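Local coordinates for STBB protein (PDB 2JD3) that probably binds the centromere-like parC DNA of plasmid pB171 as a ribbon-helix-helix dimer and couples it to actin-like ParM filaments during plasmid segregation, at residues H51-R56 with Q80-K85; K18-Q23 with A63-E68. All blocks are in the same frame, centred on the assembly; numbering follows the deposited sequence.

Contact 1: residues H51-R56 with Q80-K85; sequences HQLDPR and QTTGWK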
ATOM      1  N   HIS A  51       0.197   0.700   6.857  1.00 37.82           N
ATOM      2  CA  HIS A  51       0.911   0.890   8.122  1.00 39.47           C
ATOM      3  C   HIS A  51      -0.005   0.710   9.330  1.00 39.97           C
ATOM      4  O   HIS A  51       0.391   0.119  10.339  1.00 39.78           O
ATOM      5  CB  HIS A  51       1.531   2.295   8.191  1.00 40.10           C
ATOM      6  CG  HIS A  51       2.020   2.676   9.559  1.00 43.68           C
ATOM      7  ND1 HIS A  51       3.192   2.184  10.101  1.00 46.74           N
ATOM      8  CD2 HIS A  51       1.474   3.471  10.512  1.00 44.11           C
ATOM      9  CE1 HIS A  51       3.345   2.659  11.326  1.00 43.42           C
ATOM     10  NE2 HIS A  51       2.317   3.442  11.600  1.00 42.57           N
ATOM     11  N   GLN A  52      -1.224   1.235   9.223  1.00 40.12           N
ATOM     12  CA  GLN A  52      -2.204   1.165  10.306  1.00 40.22           C
ATOM     13  C   GLN A  52      -2.696  -0.258  10.546  1.00 39.73           C
ATOM     14  O   GLN A  52      -3.131  -0.598  11.646  1.00 39.92           O
ATOM     15  CB  GLN A  52      -3.395   2.081  10.000  1.00 40.30           C
ATOM     16  CG  GLN A  52      -2.996   3.487   9.573  1.00 42.39           C
ATOM     17  CD  GLN A  52      -4.192   4.382   9.283  1.00 45.98           C
ATOM     18  OE1 GLN A  52      -4.072   5.392   8.576  1.00 48.23           O
ATOM     19  NE2 GLN A  52      -5.352   4.024   9.833  1.00 45.76           N
ATOM     20  N   LEU A  53      -2.631  -1.082   9.511  1.00 38.42           N
ATOM     21  CA  LEU A  53      -3.058  -2.466   9.606  1.00 38.74           C
ATOM     22  C   LEU A  53      -2.027  -3.220  10.433  1.00 40.07           C
ATOM     23  O   LEU A  53      -2.354  -4.117  11.207  1.00 40.67           O
ATOM     24  CB  LEU A  53      -3.144  -3.062   8.209  1.00 38.55           C
ATOM     25  CG  LEU A  53      -4.513  -3.515   7.722  1.00 39.69           C
ATOM     26  CD1 LEU A  53      -5.591  -2.556   8.193  1.00 39.64           C
ATOM     27  CD2 LEU A  53      -4.478  -3.609   6.204  1.00 38.70           C
ATOM     28  N   ASP A  54      -0.771  -2.842  10.239  1.00 41.36           N
ATOM     29  CA  ASP A  54       0.367  -3.423  10.933  1.00 42.20           C
ATOM     30  C   ASP A  54       1.563  -2.643  10.427  1.00 42.36           C
ATOM     31  O   ASP A  54       1.793  -2.564   9.225  1.00 42.81           O
ATOM     32  CB  ASP A  54       0.545  -4.894  10.575  1.00 44.24           C
ATOM     33  CG  ASP A  54       1.626  -5.565  11.408  1.00 46.21           C
ATOM     34  OD1 ASP A  54       1.291  -6.190  12.438  1.00 44.98           O
ATOM     35  OD2 ASP A  54       2.812  -5.453  11.040  1.00 46.96           O
ATOM     36  N   PRO A  55       2.342  -2.056  11.335  1.00 42.56           N
ATOM     37  CA  PRO A  55       3.510  -1.284  10.903  1.00 41.05           C
ATOM     38  C   PRO A  55       4.542  -2.041  10.063  1.00 40.23           C
ATOM     39  O   PRO A  55       5.208  -1.438   9.231  1.00 41.67           O
ATOM     40  CB  PRO A  55       4.078  -0.759  12.218  1.00 40.50           C
ATOM     41  CG  PRO A  55       3.661  -1.826  13.216  1.00 41.31           C
ATOM     42  CD  PRO A  55       2.247  -2.104  12.803  1.00 41.64           C
ATOM     43  N   ARG A  56       4.670  -3.352  10.253  1.00 38.88           N
ATOM     44  CA  ARG A  56       5.646  -4.115   9.474  1.00 38.97           C
ATOM     45  C   ARG A  56       5.302  -4.196   7.985  1.00 41.02           C
ATOM     46  O   ARG A  56       6.207  -4.319   7.147  1.00 41.88           O
ATOM     47  CB  ARG A  56       5.780  -5.553   9.989  1.00 37.87           C
ATOM     48  CG  ARG A  56       6.216  -5.713  11.409  1.00 35.51           C
ATOM     49  CD  ARG A  56       5.130  -6.451  12.154  1.00 37.68           C
ATOM     50  NE  ARG A  56       5.347  -7.889  12.249  1.00 37.78           N
ATOM     51  CZ  ARG A  56       4.379  -8.765  12.489  1.00 39.54           C
ATOM     52  NH1 ARG A  56       3.126  -8.354  12.648  1.00 38.68           N
ATOM     53  NH2 ARG A  56       4.665 -10.056  12.588  1.00 42.32           N
ATOM     54  N   GLN A  80       0.383 -13.136   6.958  1.00 50.16           N
ATOM     55  CA  GLN A  80       1.507 -13.421   7.841  1.00 49.96           C
ATOM     56  C   GLN A  80       1.677 -12.285   8.829  1.00 48.90           C
ATOM     57  O   GLN A  80       2.373 -12.410   9.817  1.00 50.95           O
ATOM     58  CB  GLN A  80       2.799 -13.565   7.035  1.00 50.37           C
ATOM     59  CG  GLN A  80       2.949 -14.895   6.329  1.00 54.81           C
ATOM     60  CD  GLN A  80       3.098 -16.051   7.302  1.00 58.82           C
ATOM     61  OE1 GLN A  80       3.112 -17.215   6.903  1.00 61.88           O
ATOM     62  NE2 GLN A  80       3.216 -15.733   8.592  1.00 59.89           N
ATOM     63  N   THR A  81       0.994 -11.187   8.575  1.00 48.56           N
ATOM     64  CA  THR A  81       1.147 -10.010   9.395  1.00 46.83           C
ATOM     65  C   THR A  81      -0.141  -9.510  10.046  1.00 47.28           C
ATOM     66  O   THR A  81      -0.113  -8.620  10.885  1.00 48.52           O
ATOM     67  CB  THR A  81       1.730  -8.911   8.510  1.00 45.66           C
ATOM     68  OG1 THR A  81       2.549  -8.046   9.289  1.00 50.47           O
ATOM     69  CG2 THR A  81       0.620  -8.114   7.861  1.00 43.00           C
ATOM     70  N   THR A  82      -1.269 -10.089   9.664  1.00 47.95           N
ATOM     71  CA  THR A  82      -2.561  -9.655  10.174  1.00 46.88           C
ATOM     72  C   THR A  82      -3.390 -10.804  10.717  1.00 48.26           C
ATOM     73  O   THR A  82      -4.192 -10.630  11.634  1.00 47.40           O
ATOM     74  CB  THR A  82      -3.342  -8.956   9.049  1.00 45.82           C
ATOM     75  OG1 THR A  82      -3.130  -7.546   9.136  1.00 45.90           O
ATOM     76  CG2 THR A  82      -4.814  -9.265   9.129  1.00 48.52           C
ATOM     77  N   GLY A  83      -3.194 -11.978  10.129  1.00 49.50           N
ATOM     78  CA  GLY A  83      -3.931 -13.148  10.544  1.00 50.47           C
ATOM     79  C   GLY A  83      -5.005 -13.468   9.532  1.00 52.64           C
ATOM     80  O   GLY A  83      -5.703 -14.469   9.668  1.00 54.37           O
ATOM     81  N   TRP A  84      -5.131 -12.626   8.508  1.00 53.85           N
ATOM     82  CA  TRP A  84      -6.146 -12.823   7.479  1.00 54.44           C
ATOM     83  C   TRP A  84      -6.026 -14.170   6.776  1.00 56.60           C
ATOM     84  O   TRP A  84      -4.938 -14.608   6.413  1.00 54.10           O
ATOM     85  CB  TRP A  84      -6.078 -11.712   6.427  1.00 53.07           C
ATOM     86  CG  TRP A  84      -7.223 -11.770   5.454  1.00 50.38           C
ATOM     87  CD1 TRP A  84      -8.454 -11.198   5.603  1.00 50.78           C
ATOM     88  CD2 TRP A  84      -7.284 -12.537   4.243  1.00 48.27           C
ATOM     89  NE1 TRP A  84      -9.279 -11.568   4.565  1.00 49.45           N
ATOM     90  CE2 TRP A  84      -8.586 -12.390   3.719  1.00 47.05           C
ATOM     91  CE3 TRP A  84      -6.368 -13.338   3.555  1.00 48.21           C
ATOM     92  CZ2 TRP A  84      -8.993 -13.015   2.542  1.00 46.44           C
ATOM     93  CZ3 TRP A  84      -6.777 -13.963   2.378  1.00 48.24           C
ATOM     94  CH2 TRP A  84      -8.079 -13.795   1.886  1.00 46.39           C
ATOM     95  N   LYS A  85      -7.169 -14.816   6.586  1.00 61.03           N
ATOM     96  CA  LYS A  85      -7.237 -16.106   5.911  1.00 65.44           C
ATOM     97  C   LYS A  85      -8.532 -16.216   5.120  1.00 66.93           C
ATOM     98  O   LYS A  85      -9.552 -15.619   5.477  1.00 66.04           O
ATOM     99  CB  LYS A  85      -7.202 -17.261   6.920  1.00 67.44           C
ATOM    100  CG  LYS A  85      -5.881 -17.475   7.626  1.00 71.32           C
ATOM    101  CD  LYS A  85      -5.923 -18.762   8.433  1.00 73.95           C
ATOM    102  CE  LYS A  85      -4.586 -19.065   9.086  1.00 75.34           C
ATOM    103  NZ  LYS A  85      -4.614 -20.377   9.795  1.00 75.66           N
TER
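The hydroxyl of T81 lies against the paired side chains of D54 and R56. The charged interaction is within segment 51-56: R56 NH1 forms a salt bridge with D54 OD1 at 2.8 Å. The carboxylate oxygen lies at the edge of the guanidinium, in its plane, while NH1 meets OD1 on the syn side and 33° out of the carboxylate plane. CG of D54, anti to the backbone N (chi1 -173°), comes to 3.4 Å from T81 OG1. The R56 chain is bent at chi2 and chi3, and its guanidinium lies beside that carboxylate. T81 OG1 sits over one face of the guanidinium, toward its rim and 3.4 Å from R56 NH1, at an angle too poor for a hydrogen bond. Its weak bond to D54 OD2 is doubtful, because that oxygen is crowded in the model. L53 makes a looser approach, its O 4.1 Å from T82 OG1; its side chain packs on L78 and on F69 of the second subunit. D54 is the first residue past helix 33-53, and its carboxylate accepts from R56 N, a capping bond at the start of helix 56-64 if the model is right there. The arrangement is a tight helix-to-helix corner beside the end of helix 71-82.

Contact 2: residues K18-Q23 with A63-E68; sequences KAADFQ and AILSEE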
ATOM      1  N   LYS A  18      18.982   1.298  -4.547  1.00 60.95           N
ATOM      2  CA  LYS A  18      18.277   0.088  -4.138  1.00 59.05           C
ATOM      3  C   LYS A  18      17.286  -0.378  -5.201  1.00 57.21           C
ATOM      4  O   LYS A  18      16.700   0.436  -5.913  1.00 56.68           O
ATOM      5  CB  LYS A  18      17.539   0.335  -2.827  1.00 60.68           C
ATOM      6  CG  LYS A  18      18.444   0.716  -1.678  1.00 63.20           C
ATOM      7  CD  LYS A  18      17.713   0.627  -0.349  1.00 64.93           C
ATOM      8  CE  LYS A  18      18.680   0.761   0.812  1.00 66.61           C
ATOM      9  NZ  LYS A  18      18.001   0.530   2.117  1.00 68.98           N
ATOM     10  N   ALA A  19      17.094  -1.687  -5.300  1.00 55.45           N
ATOM     11  CA  ALA A  19      16.171  -2.249  -6.283  1.00 54.93           C
ATOM     12  C   ALA A  19      14.797  -1.618  -6.164  1.00 55.07           C
ATOM     13  O   ALA A  19      14.334  -0.939  -7.080  1.00 55.75           O
ATOM     14  CB  ALA A  19      16.052  -3.753  -6.102  1.00 54.65           C
ATOM     15  N   ALA A  20      14.154  -1.846  -5.024  1.00 54.00           N
ATOM     16  CA  ALA A  20      12.822  -1.320  -4.771  1.00 51.31           C
ATOM     17  C   ALA A  20      12.700   0.147  -5.141  1.00 49.82           C
ATOM     18  O   ALA A  20      11.825   0.509  -5.918  1.00 48.84           O
ATOM     19  CB  ALA A  20      12.447  -1.526  -3.312  1.00 51.45           C
ATOM     20  N   ASP A  21      13.571   0.993  -4.598  1.00 49.02           N
ATOM     21  CA  ASP A  21      13.495   2.417  -4.912  1.00 50.79           C
ATOM     22  C   ASP A  21      13.610   2.663  -6.412  1.00 51.95           C
ATOM     23  O   ASP A  21      12.896   3.495  -6.975  1.00 52.78           O
ATOM     24  CB  ASP A  21      14.587   3.199  -4.180  1.00 49.71           C
ATOM     25  CG  ASP A  21      14.516   3.027  -2.682  1.00 51.06           C
ATOM     26  OD1 ASP A  21      14.429   4.046  -1.961  1.00 49.96           O
ATOM     27  OD2 ASP A  21      14.545   1.866  -2.222  1.00 50.97           O
ATOM     28  N   PHE A  22      14.502   1.931  -7.066  1.00 51.72           N
ATOM     29  CA  PHE A  22      14.676   2.111  -8.496  1.00 50.92           C
ATOM     30  C   PHE A  22      13.436   1.679  -9.258  1.00 49.12           C
ATOM     31  O   PHE A  22      13.009   2.350 -10.185  1.00 50.51           O
ATOM     32  CB  PHE A  22      15.879   1.319  -9.005  1.00 51.89           C
ATOM     33  CG  PHE A  22      16.249   1.645 -10.421  1.00 53.01           C
ATOM     34  CD1 PHE A  22      16.849   2.868 -10.731  1.00 53.84           C
ATOM     35  CD2 PHE A  22      15.956   0.760 -11.455  1.00 53.01           C
ATOM     36  CE1 PHE A  22      17.148   3.204 -12.046  1.00 53.59           C
ATOM     37  CE2 PHE A  22      16.250   1.085 -12.773  1.00 53.59           C
ATOM     38  CZ  PHE A  22      16.846   2.308 -13.073  1.00 53.93           C
ATOM     39  N   GLN A  23      12.859   0.553  -8.874  1.00 47.60           N
ATOM     40  CA  GLN A  23      11.670   0.066  -9.554  1.00 46.69           C
ATOM     41  C   GLN A  23      10.525   1.070  -9.381  1.00 47.90           C
ATOM     42  O   GLN A  23       9.653   1.188 -10.247  1.00 47.02           O
ATOM     43  CB  GLN A  23      11.291  -1.318  -9.015  1.00 42.49           C
ATOM     44  CG  GLN A  23       9.995  -1.855  -9.555  1.00 43.51           C
ATOM     45  CD  GLN A  23       9.780  -3.327  -9.239  1.00 47.27           C
ATOM     46  OE1 GLN A  23       8.638  -3.808  -9.223  1.00 45.61           O
ATOM     47  NE2 GLN A  23      10.877  -4.058  -9.001  1.00 46.87           N
ATOM     48  N   ALA A  63      10.517  -4.191   0.984  1.00 41.82           N
ATOM     49  CA  ALA A  63      11.563  -5.196   0.960  1.00 41.98           C
ATOM     50  C   ALA A  63      11.365  -6.284  -0.112  1.00 42.39           C
ATOM     51  O   ALA A  63      12.303  -6.626  -0.831  1.00 44.47           O
ATOM     52  CB  ALA A  63      11.684  -5.823   2.345  1.00 40.04           C
ATOM     53  N   ILE A  64      10.156  -6.817  -0.235  1.00 41.31           N
ATOM     54  CA  ILE A  64       9.902  -7.868  -1.217  1.00 41.56           C
ATOM     55  C   ILE A  64       9.819  -7.375  -2.668  1.00 43.48           C
ATOM     56  O   ILE A  64      10.082  -8.136  -3.604  1.00 42.86           O
ATOM     57  CB  ILE A  64       8.594  -8.631  -0.882  1.00 40.18           C
ATOM     58  CG1 ILE A  64       8.688 -10.074  -1.381  1.00 38.60           C
ATOM     59  CG2 ILE A  64       7.403  -7.958  -1.539  1.00 37.01           C
ATOM     60  CD1 ILE A  64       7.528 -10.954  -0.934  1.00 37.21           C
ATOM     61  N   LEU A  65       9.471  -6.101  -2.841  1.00 45.00           N
ATOM     62  CA  LEU A  65       9.309  -5.485  -4.160  1.00 46.98           C
ATOM     63  C   LEU A  65      10.309  -5.891  -5.245  1.00 48.95           C
ATOM     64  O   LEU A  65      11.508  -5.686  -5.107  1.00 49.10           O
ATOM     65  CB  LEU A  65       9.330  -3.964  -4.025  1.00 44.89           C
ATOM     66  CG  LEU A  65       8.467  -3.149  -4.995  1.00 43.19           C
ATOM     67  CD1 LEU A  65       9.326  -2.099  -5.648  1.00 40.99           C
ATOM     68  CD2 LEU A  65       7.806  -4.042  -6.025  1.00 40.45           C
ATOM     69  N   SER A  66       9.788  -6.452  -6.332  1.00 51.06           N
ATOM     70  CA  SER A  66      10.593  -6.888  -7.469  1.00 53.00           C
ATOM     71  C   SER A  66       9.674  -6.869  -8.681  1.00 56.01           C
ATOM     72  O   SER A  66       8.482  -6.603  -8.551  1.00 57.32           O
ATOM     73  CB  SER A  66      11.092  -8.312  -7.256  1.00 52.72           C
ATOM     74  OG  SER A  66      10.031  -9.242  -7.410  1.00 50.80           O
ATOM     75  N   GLU A  67      10.209  -7.166  -9.858  1.00 58.85           N
ATOM     76  CA  GLU A  67       9.386  -7.173 -11.063  1.00 61.03           C
ATOM     77  C   GLU A  67       8.370  -8.295 -11.072  1.00 59.15           C
ATOM     78  O   GLU A  67       7.583  -8.412 -11.997  1.00 58.48           O
ATOM     79  CB  GLU A  67      10.260  -7.293 -12.303  1.00 66.24           C
ATOM     80  CG  GLU A  67      11.031  -6.031 -12.641  1.00 74.57           C
ATOM     81  CD  GLU A  67      12.005  -6.256 -13.783  1.00 79.93           C
ATOM     82  OE1 GLU A  67      12.931  -7.089 -13.621  1.00 82.10           O
ATOM     83  OE2 GLU A  67      11.842  -5.605 -14.843  1.00 82.37           O
ATOM     84  N   GLU A  68       8.385  -9.118 -10.034  1.00 58.99           N
ATOM     85  CA  GLU A  68       7.463 -10.238  -9.942  1.00 57.62           C
ATOM     86  C   GLU A  68       6.364  -9.923  -8.950  1.00 54.82           C
ATOM     87  O   GLU A  68       5.530 -10.775  -8.649  1.00 55.08           O
ATOM     88  CB  GLU A  68       8.207 -11.490  -9.481  1.00 62.75           C
ATOM     89  CG  GLU A  68       9.512 -11.749 -10.230  1.00 69.38           C
ATOM     90  CD  GLU A  68       9.291 -11.983 -11.715  1.00 73.60           C
ATOM     91  OE1 GLU A  68      10.293 -12.103 -12.461  1.00 74.46           O
ATOM     92  OE2 GLU A  68       8.110 -12.050 -12.132  1.00 75.91           O
TER
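L65 and Q23 reach toward each other tip to tip across the gap between helix 19-29 and the chain leaving helix 56-64. Q23 sends CG anti to its backbone N (chi1 174°) and continues extended (chi2 168°), which carries its CD out to the S66 peptide, 3.6 Å from S66 C. The amide end lies against the backbone of S66 and E67, with the E67 CG close by. L65 splits its two methyls between the partners. CD2 meets the far end of Q23, 3.8 Å from its CD, whereas CD1 lies against the first turn of the helix, 3.9 Å from A20 CB and 3.6 Å from A20 O. That same methyl is 4.0 Å from Q23 CG, so it touches both the alanine and the aliphatic part of the glutamine. An alanine in place of Q23 would probably open a gap beside L65 CD2 and take the amide away from the S66 backbone. Beyond L65, S66 OG accepts from E68 N at 3.1 Å with an N-H...O angle of 158°. D21, on another side of helix 19-29, forms a salt bridge with R41 of the second subunit. The contact joins the first helix of the ribbon-helix-helix fold, built from strand 8-14 and helices 19-29 and 33-53, to the helical part that follows it in the chain, which turns here through an ST turn.

Overall arrangement
Helix 56-64 ties the two contacts together: contact 1 sits at its start and contact 2 at its end. Their centres are 20 Å apart and their nearest atoms about 7 Å, so they do not touch. Along the chain the segments alternate, 18-23, 51-56, 63-68 and then 80-85. Contact 1 brings the end of helix 33-53 to the end of helix 71-82, and contact 2 brings helix 19-29 to the end of helix 56-64, so both join the ribbon-helix-helix part to the later helices. Both also reach the second subunit, where Q52 of contact 1 packs on Q23 of the partner, linking contact 1 of one chain to contact 2 of the other across the dimer.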